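Local coordinates for UPF0141 protein yjdB (Campylobacter jejuni subsp. jejuni HB93-13, PDB 4TN0) that probably transfers phosphoethanolamine to periplasmic or cell-surface acceptors through a zinc-binding, alkaline phosphatase-like domain, and is required for polymyxin resistance and motility, at residues T178-L181 with S182-D185; N191-D194 with N195-L198; K275-Q278 with D279-F282. All blocks are in the same frame, centred on the assembly; numbering follows the deposited sequence.

Overall arrangement
The three contacts follow one another along the chain within the alkaline phosphatase-like domain. Interaction 1 is a surface turn in the loop that leads to helix 186-211, with its centre about 27 Å from that of the chain. Interaction 2 lies on that helix itself, about 15 Å from interaction 1 between centres, and is buried. Interaction 3 joins the edge strand 276-277 to helix 281-288; its centre is about 25 Å from that of interaction 2, on the opposite side of the chain's centre. The zinc ion lies about 14 Å from the side chain of Leu181, 10 Å from that of Tyr193 and 9 Å from that of Gln278.

Interaction 1: residues T178-L181 with S182-D185; sequences TNEL and SKCD
Thr178 and Cys184 meet on the packed side of this turn, where CG2 of Thr178 touches SG of Cys184 at 3.6 Å. That sulfur is half of the disulfide to Cys176, so the methyl group rests against a covalent crosslink between two nearby parts of the same loop. The other branch, OG1, stands opposite the backbone N (chi1 176°) and accepts a bond of 3.0 Å from the backbone N of Glu180, closing an ST turn. Leu181 adds the buried element, its side chain resting on Pro159, Tyr161 and Tyr237. Two successive backbone bonds fold the chain back here. Lys183 N donates to Glu180 O at 3.1 Å and Cys184 N to Leu181 O at 3.2 Å; both donors stand above their carbonyl planes, the second by 59°. Glu180 is also the centre of an inverse gamma turn, with a weak bond from Leu181 N to Asn179 O. These turns close the long loop between strand 146-152 and helix 186-211 of the alkaline phosphatase-like fold. The other side is open in the single chain, although a crystal neighbour touches it. There the side chains of Glu180 and Lys183 run side by side, both extended beyond CG, and form a salt bridge between OE1 and NZ; its modelled length of 2.5 Å is very short and should be treated as doubtful. The lysine chain runs alongside, its CD 3.8 Å from CB of Glu180, while its CB lies 3.4 Å from Glu180 O.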
ATOM      1  N   THR A 178      15.192   1.729  20.770  1.00 37.05           N
ATOM      2  CA  THR A 178      16.513   1.285  20.362  1.00 33.75           C
ATOM      3  C   THR A 178      16.365   0.415  19.115  1.00 35.59           C
ATOM      4  O   THR A 178      15.276  -0.087  18.840  1.00 34.97           O
ATOM      5  CB  THR A 178      17.204   0.485  21.506  1.00 28.67           C
ATOM      6  OG1 THR A 178      18.460  -0.035  21.060  1.00 32.84           O
ATOM      7  CG2 THR A 178      16.329  -0.651  21.972  1.00 25.49           C
ATOM      8  N   ASN A 179      17.447   0.235  18.368  1.00 28.54           N
ATOM      9  CA  ASN A 179      17.449  -0.715  17.262  1.00 33.22           C
ATOM     10  C   ASN A 179      17.841  -2.146  17.765  1.00 32.10           C
ATOM     11  O   ASN A 179      17.840  -3.115  17.020  1.00 35.89           O
ATOM     12  CB  ASN A 179      18.362  -0.195  16.156  1.00 32.02           C
ATOM     13  CG  ASN A 179      19.792  -0.129  16.569  1.00 32.54           C
ATOM     14  OD1 ASN A 179      20.099   0.102  17.730  1.00 33.21           O
ATOM     15  ND2 ASN A 179      20.685  -0.221  15.593  1.00 37.51           N
ATOM     16  N   GLU A 180      18.306  -2.210  19.005  1.00 33.92           N
ATOM     17  CA  GLU A 180      18.766  -3.433  19.666  1.00 31.75           C
ATOM     18  C   GLU A 180      17.571  -4.171  20.271  1.00 28.46           C
ATOM     19  O   GLU A 180      17.399  -4.245  21.494  1.00 28.93           O
ATOM     20  CB  GLU A 180      19.813  -3.028  20.709  1.00 25.58           C
ATOM     21  CG  GLU A 180      20.987  -2.318  20.021  1.00 31.67           C
ATOM     22  CD  GLU A 180      22.138  -1.889  20.945  1.00 36.09           C
ATOM     23  OE1 GLU A 180      22.103  -2.166  22.149  1.00 36.08           O
ATOM     24  OE2 GLU A 180      23.116  -1.309  20.435  1.00 36.17           O
ATOM     25  N   LEU A 181      16.756  -4.711  19.380  1.00 32.85           N
ATOM     26  CA  LEU A 181      15.412  -5.170  19.693  1.00 29.67           C
ATOM     27  C   LEU A 181      15.342  -6.270  20.706  1.00 29.56           C
ATOM     28  O   LEU A 181      14.383  -6.328  21.474  1.00 33.12           O
ATOM     29  CB  LEU A 181      14.719  -5.645  18.415  1.00 30.80           C
ATOM     30  CG  LEU A 181      14.696  -4.635  17.290  1.00 29.77           C
ATOM     31  CD1 LEU A 181      13.892  -5.216  16.124  1.00 26.06           C
ATOM     32  CD2 LEU A 181      14.073  -3.343  17.804  1.00 27.16           C
ATOM     33  N   SER A 182      16.326  -7.158  20.734  1.00 26.28           N
ATOM     34  CA  SER A 182      16.152  -8.282  21.662  1.00 36.03           C
ATOM     35  C   SER A 182      16.336  -7.854  23.126  1.00 33.26           C
ATOM     36  O   SER A 182      15.865  -8.544  24.026  1.00 32.13           O
ATOM     37  CB  SER A 182      17.085  -9.445  21.337  1.00 29.98           C
ATOM     38  OG  SER A 182      18.445  -9.079  21.403  1.00 29.26           O
ATOM     39  N   LYS A 183      16.918  -6.682  23.359  1.00 31.29           N
ATOM     40  CA  LYS A 183      17.075  -6.183  24.738  1.00 32.37           C
ATOM     41  C   LYS A 183      15.744  -5.734  25.349  1.00 34.92           C
ATOM     42  O   LYS A 183      15.559  -5.820  26.558  1.00 34.76           O
ATOM     43  CB  LYS A 183      18.063  -5.012  24.770  1.00 26.40           C
ATOM     44  CG  LYS A 183      19.454  -5.419  24.351  1.00 24.07           C
ATOM     45  CD  LYS A 183      20.404  -4.260  24.297  1.00 28.53           C
ATOM     46  CE  LYS A 183      21.814  -4.780  24.133  1.00 31.13           C
ATOM     47  NZ  LYS A 183      22.857  -3.733  23.919  1.00 34.22           N
ATOM     48  N   CYS A 184      14.787  -5.361  24.507  1.00 33.97           N
ATOM     49  CA  CYS A 184      13.513  -4.811  24.965  1.00 36.41           C
ATOM     50  C   CYS A 184      12.548  -5.900  25.452  1.00 40.21           C
ATOM     51  O   CYS A 184      12.547  -7.019  24.940  1.00 42.56           O
ATOM     52  CB  CYS A 184      12.825  -4.027  23.828  1.00 33.94           C
ATOM     53  SG  CYS A 184      13.536  -2.400  23.425  1.00 44.60           S
ATOM     54  N   ASP A 185      11.733  -5.578  26.451  1.00 40.65           N
ATOM     55  CA  ASP A 185      10.576  -6.406  26.741  1.00 33.81           C
ATOM     56  C   ASP A 185       9.723  -6.483  25.491  1.00 40.47           C
ATOM     57  O   ASP A 185       9.633  -5.509  24.728  1.00 43.51           O
ATOM     58  CB  ASP A 185       9.776  -5.824  27.890  1.00 39.45           C
ATOM     59  CG  ASP A 185      10.475  -5.980  29.211  1.00 42.63           C
ATOM     60  OD1 ASP A 185      10.461  -7.114  29.739  1.00 49.89           O
ATOM     61  OD2 ASP A 185      11.026  -4.984  29.733  1.00 48.30           O
TER

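Interaction 2: residues N191-D194 with N195-L198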
ATOM      1  N   ASN A 191       4.343  -2.340  21.391  1.00 38.58           N
ATOM      2  CA  ASN A 191       3.784  -1.005  21.522  1.00 33.52           C
ATOM      3  C   ASN A 191       4.403  -0.074  20.489  1.00 38.54           C
ATOM      4  O   ASN A 191       3.702   0.646  19.786  1.00 38.76           O
ATOM      5  CB  ASN A 191       4.018  -0.426  22.924  1.00 44.39           C
ATOM      6  CG  ASN A 191       3.146  -1.059  24.001  1.00 42.36           C
ATOM      7  OD1 ASN A 191       2.105  -1.651  23.721  1.00 39.12           O
ATOM      8  ND2 ASN A 191       3.565  -0.895  25.254  1.00 38.09           N
ATOM      9  N   THR A 192       5.724  -0.126  20.380  1.00 39.02           N
ATOM     10  CA  THR A 192       6.450   0.727  19.448  1.00 37.98           C
ATOM     11  C   THR A 192       6.012   0.463  18.020  1.00 39.56           C
ATOM     12  O   THR A 192       5.827   1.390  17.231  1.00 37.83           O
ATOM     13  CB  THR A 192       7.961   0.503  19.567  1.00 39.87           C
ATOM     14  OG1 THR A 192       8.310   0.382  20.953  1.00 38.64           O
ATOM     15  CG2 THR A 192       8.734   1.638  18.930  1.00 34.18           C
ATOM     16  N   TYR A 193       5.843  -0.818  17.705  1.00 39.77           N
ATOM     17  CA  TYR A 193       5.442  -1.248  16.375  1.00 36.41           C
ATOM     18  C   TYR A 193       4.034  -0.747  16.071  1.00 38.36           C
ATOM     19  O   TYR A 193       3.767  -0.285  14.953  1.00 36.55           O
ATOM     20  CB  TYR A 193       5.544  -2.788  16.241  1.00 33.35           C
ATOM     21  CG  TYR A 193       5.147  -3.306  14.867  1.00 32.54           C
ATOM     22  CD1 TYR A 193       6.011  -3.177  13.780  1.00 29.94           C
ATOM     23  CD2 TYR A 193       3.915  -3.931  14.660  1.00 32.55           C
ATOM     24  CE1 TYR A 193       5.652  -3.629  12.510  1.00 31.82           C
ATOM     25  CE2 TYR A 193       3.552  -4.405  13.398  1.00 35.75           C
ATOM     26  CZ  TYR A 193       4.428  -4.252  12.332  1.00 34.15           C
ATOM     27  OH  TYR A 193       4.081  -4.711  11.089  1.00 38.40           O
ATOM     28  N   ASP A 194       3.152  -0.844  17.066  1.00 35.62           N
ATOM     29  CA  ASP A 194       1.765  -0.411  16.942  1.00 36.32           C
ATOM     30  C   ASP A 194       1.613   1.108  16.788  1.00 43.97           C
ATOM     31  O   ASP A 194       0.726   1.598  16.054  1.00 40.03           O
ATOM     32  CB  ASP A 194       0.965  -0.890  18.142  1.00 39.92           C
ATOM     33  CG  ASP A 194       0.665  -2.366  18.072  1.00 41.72           C
ATOM     34  OD1 ASP A 194       0.920  -2.960  17.005  1.00 43.70           O
ATOM     35  OD2 ASP A 194       0.139  -2.928  19.050  1.00 44.74           O
ATOM     36  N   ASN A 195       2.480   1.851  17.470  1.00 39.42           N
ATOM     37  CA  ASN A 195       2.524   3.298  17.291  1.00 40.43           C
ATOM     38  C   ASN A 195       2.786   3.658  15.840  1.00 40.49           C
ATOM     39  O   ASN A 195       2.174   4.585  15.320  1.00 44.34           O
ATOM     40  CB  ASN A 195       3.603   3.940  18.163  1.00 34.54           C
ATOM     41  CG  ASN A 195       3.237   3.974  19.618  1.00 37.93           C
ATOM     42  OD1 ASN A 195       2.070   3.845  19.985  1.00 37.28           O
ATOM     43  ND2 ASN A 195       4.246   4.139  20.468  1.00 40.23           N
ATOM     44  N   THR A 196       3.699   2.937  15.191  1.00 37.05           N
ATOM     45  CA  THR A 196       4.013   3.216  13.797  1.00 39.26           C
ATOM     46  C   THR A 196       2.790   2.965  12.921  1.00 39.89           C
ATOM     47  O   THR A 196       2.581   3.657  11.933  1.00 40.86           O
ATOM     48  CB  THR A 196       5.189   2.358  13.266  1.00 40.77           C
ATOM     49  OG1 THR A 196       4.785   0.981  13.142  1.00 37.99           O
ATOM     50  CG2 THR A 196       6.343   2.445  14.183  1.00 36.79           C
ATOM     51  N   LEU A 197       1.986   1.973  13.293  1.00 42.58           N
ATOM     52  CA  LEU A 197       0.758   1.663  12.559  1.00 39.62           C
ATOM     53  C   LEU A 197      -0.283   2.773  12.750  1.00 46.46           C
ATOM     54  O   LEU A 197      -0.987   3.156  11.806  1.00 47.01           O
ATOM     55  CB  LEU A 197       0.192   0.317  13.021  1.00 39.21           C
ATOM     56  CG  LEU A 197       1.009  -0.959  12.728  1.00 43.78           C
ATOM     57  CD1 LEU A 197       0.332  -2.197  13.276  1.00 39.67           C
ATOM     58  CD2 LEU A 197       1.266  -1.128  11.229  1.00 41.36           C
ATOM     59  N   LEU A 198      -0.374   3.267  13.985  1.00 44.08           N
ATOM     60  CA  LEU A 198      -1.266   4.353  14.367  1.00 42.75           C
ATOM     61  C   LEU A 198      -0.947   5.606  13.567  1.00 46.15           C
ATOM     62  O   LEU A 198      -1.835   6.250  13.007  1.00 49.59           O
ATOM     63  CB  LEU A 198      -1.144   4.637  15.861  1.00 49.51           C
ATOM     64  CG  LEU A 198      -2.155   5.596  16.479  1.00 51.42           C
ATOM     65  CD1 LEU A 198      -3.554   5.001  16.365  1.00 47.02           C
ATOM     66  CD2 LEU A 198      -1.790   5.817  17.942  1.00 49.25           C
TER
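The shortest sound bonds between these two helical turns, both 2.9 Å, run from Asn195 N to Asn191 O, nearly in line with the carbonyl bond, and from Leu198 N to Asp194 O, tilted 18° from the carbonyl plane. Between them the carbonyl oxygen of Tyr193 faces two donors, the backbone N of Leu197 and the hydroxyl OG1 of Thr196. The backbone bond is weak, at 3.3 Å between Leu197 N and Tyr193 O. On the threonine, chi1 of 70° places OG1 between its own N and carbonyl carbon and turns it back toward Tyr193 O, at a modelled distance too short to be taken literally. The threonine methyl CG2 lies against Thr192 O at 3.3 Å. The backbone bonds are i to i+4 bonds of helix 186-211, the long helix that follows the loop after strand 146-152 in this alkaline phosphatase-like domain, and every residue of the pair of turns is buried. On one flank the Tyr193 ring slants against Leu197, CE2 meeting CD1 at 3.9 Å, while Asp194 OD1 approaches the same CD1 methyl at 3.9 Å. The polar ends are tied down by other parts of the chain: Thr196 OG1 is hydrogen-bonded to OG of Ser156, and Tyr193 OH to Thr27 O, next to the zinc ligand Glu26. Asp194 OD1 bonds to Asn32, and OD2 to Tyr38 and Asn41. Asn195 binds the backbone N of Phe172 through OD1 and the hydroxyl of Tyr165 through ND2.

Interaction 3: residues K275-Q278 with D279-F282; sequences KLSQ and DNLF
Leu276, Ser277 and Asn280 come together where strand 276-277, at the edge of the mixed sheet of the alkaline phosphatase-like fold, turns into helix 281-288. Asn280 carries the contact from its root to its tip. Its CB sits 3.3 Å from Ser277 O, the same oxygen that takes a bond of 3.1 Å from the backbone N of Asn280. CG, held opposite the carbonyl carbon by chi1 of -67°, turns the amide back over the strand, within 3.8 Å of Leu276 CD2. At the tip the two amide atoms part. OD1 accepts from Ser277 N at 3.0 Å, with the donor tilted 16° from the carbonyl plane, while ND2 reaches Tyr300 O. Asn280 and Ser277 are thus bonded in both senses, side chain to backbone one way and backbone to backbone the other. The Leu276 side chain crosses that of Asn280 at about a right angle, its CD2 methyl 3.6 Å from both OD1 and ND2 of Asn280. Ser277 adds an ST turn, its OG accepting from Asp279 N at 3.2 Å, and Asp279 OD1 takes the backbone N of Arg78. Next along the chain, Leu281 N donates to Gln278 O in a nearly straight bond of 3.0 Å (166°). The buried Gln278 amide is bonded to the surroundings of the metal site: OE1 to the backbone N of Cys61, a disulfide cysteine, and NE2 to the carbonyl oxygen of the zinc ligand Asp226. Gln278 O, the acceptor of the Leu281 N bond, also lies 3.5 Å from CB of Leu281.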
ATOM      1  N   LYS A 275      -9.758 -14.471  -0.149  1.00 52.83           N
ATOM      2  CA  LYS A 275      -8.315 -14.682  -0.261  1.00 48.60           C
ATOM      3  C   LYS A 275      -7.751 -13.915  -1.472  1.00 56.07           C
ATOM      4  O   LYS A 275      -7.773 -14.393  -2.616  1.00 56.46           O
ATOM      5  CB  LYS A 275      -7.993 -16.177  -0.347  1.00 47.08           C
ATOM      6  CG  LYS A 275      -6.515 -16.533  -0.514  1.00 49.08           C
ATOM      7  CD  LYS A 275      -6.300 -18.047  -0.431  1.00 61.80           C
ATOM      8  CE  LYS A 275      -4.825 -18.442  -0.328  1.00 60.79           C
ATOM      9  NZ  LYS A 275      -4.210 -18.782  -1.653  1.00 60.01           N
ATOM     10  N   LEU A 276      -7.247 -12.716  -1.198  1.00 50.59           N
ATOM     11  CA  LEU A 276      -6.665 -11.862  -2.222  1.00 50.98           C
ATOM     12  C   LEU A 276      -5.198 -11.612  -1.888  1.00 49.04           C
ATOM     13  O   LEU A 276      -4.683 -12.187  -0.932  1.00 43.28           O
ATOM     14  CB  LEU A 276      -7.447 -10.558  -2.323  1.00 46.41           C
ATOM     15  CG  LEU A 276      -8.921 -10.790  -2.625  1.00 52.55           C
ATOM     16  CD1 LEU A 276      -9.776  -9.663  -2.079  1.00 56.65           C
ATOM     17  CD2 LEU A 276      -9.085 -10.900  -4.132  1.00 50.19           C
ATOM     18  N   SER A 277      -4.532 -10.772  -2.680  1.00 48.25           N
ATOM     19  CA  SER A 277      -3.093 -10.587  -2.553  1.00 44.90           C
ATOM     20  C   SER A 277      -2.561  -9.466  -3.433  1.00 43.09           C
ATOM     21  O   SER A 277      -3.303  -8.823  -4.135  1.00 44.57           O
ATOM     22  CB  SER A 277      -2.369 -11.882  -2.907  1.00 43.05           C
ATOM     23  OG  SER A 277      -2.454 -12.118  -4.298  1.00 46.34           O
ATOM     24  N   GLN A 278      -1.258  -9.238  -3.382  1.00 44.02           N
ATOM     25  CA  GLN A 278      -0.635  -8.241  -4.236  1.00 41.88           C
ATOM     26  C   GLN A 278      -0.788  -8.600  -5.715  1.00 43.42           C
ATOM     27  O   GLN A 278      -0.703  -7.725  -6.589  1.00 51.15           O
ATOM     28  CB  GLN A 278       0.841  -8.071  -3.863  1.00 39.67           C
ATOM     29  CG  GLN A 278       1.031  -7.058  -2.727  1.00 40.69           C
ATOM     30  CD  GLN A 278       2.344  -7.204  -1.973  1.00 38.04           C
ATOM     31  OE1 GLN A 278       3.233  -7.956  -2.372  1.00 37.34           O
ATOM     32  NE2 GLN A 278       2.456  -6.498  -0.849  1.00 40.40           N
ATOM     33  N   ASP A 279      -1.029  -9.877  -5.996  1.00 38.90           N
ATOM     34  CA  ASP A 279      -1.326 -10.319  -7.364  1.00 50.84           C
ATOM     35  C   ASP A 279      -2.448  -9.460  -8.000  1.00 45.82           C
ATOM     36  O   ASP A 279      -2.401  -9.129  -9.178  1.00 46.81           O
ATOM     37  CB  ASP A 279      -1.727 -11.799  -7.370  1.00 47.53           C
ATOM     38  CG  ASP A 279      -0.538 -12.739  -7.181  1.00 46.63           C
ATOM     39  OD1 ASP A 279       0.618 -12.263  -7.201  1.00 41.38           O
ATOM     40  OD2 ASP A 279      -0.769 -13.967  -7.039  1.00 47.87           O
ATOM     41  N   ASN A 280      -3.425  -9.091  -7.180  1.00 45.27           N
ATOM     42  CA  ASN A 280      -4.579  -8.318  -7.585  1.00 47.08           C
ATOM     43  C   ASN A 280      -4.304  -6.860  -7.933  1.00 49.98           C
ATOM     44  O   ASN A 280      -5.199  -6.191  -8.438  1.00 50.31           O
ATOM     45  CB  ASN A 280      -5.631  -8.337  -6.472  1.00 47.91           C
ATOM     46  CG  ASN A 280      -6.222  -9.705  -6.251  1.00 51.47           C
ATOM     47  OD1 ASN A 280      -5.784 -10.452  -5.377  1.00 52.86           O
ATOM     48  ND2 ASN A 280      -7.229 -10.047  -7.044  1.00 54.51           N
ATOM     49  N   LEU A 281      -3.100  -6.344  -7.676  1.00 49.07           N
ATOM     50  CA  LEU A 281      -2.932  -4.894  -7.800  1.00 47.87           C
ATOM     51  C   LEU A 281      -2.893  -4.502  -9.272  1.00 49.56           C
ATOM     52  O   LEU A 281      -3.422  -3.458  -9.666  1.00 49.51           O
ATOM     53  CB  LEU A 281      -1.653  -4.387  -7.090  1.00 37.93           C
ATOM     54  CG  LEU A 281      -1.500  -2.853  -7.213  1.00 43.69           C
ATOM     55  CD1 LEU A 281      -2.654  -2.114  -6.549  1.00 40.98           C
ATOM     56  CD2 LEU A 281      -0.160  -2.266  -6.723  1.00 40.89           C
ATOM     57  N   PHE A 282      -2.346  -5.381 -10.099  1.00 49.17           N
ATOM     58  CA  PHE A 282      -2.173  -5.057 -11.506  1.00 48.79           C
ATOM     59  C   PHE A 282      -3.511  -4.766 -12.196  1.00 54.54           C
ATOM     60  O   PHE A 282      -3.691  -3.683 -12.754  1.00 51.60           O
ATOM     61  CB  PHE A 282      -1.445  -6.189 -12.232  1.00 46.49           C
ATOM     62  CG  PHE A 282      -1.145  -5.881 -13.668  1.00 51.76           C
ATOM     63  CD1 PHE A 282      -0.080  -5.060 -14.004  1.00 48.15           C
ATOM     64  CD2 PHE A 282      -1.958  -6.370 -14.683  1.00 52.59           C
ATOM     65  CE1 PHE A 282       0.194  -4.767 -15.327  1.00 51.49           C
ATOM     66  CE2 PHE A 282      -1.694  -6.073 -16.010  1.00 52.49           C
ATOM     67  CZ  PHE A 282      -0.619  -5.268 -16.333  1.00 52.91           C
TER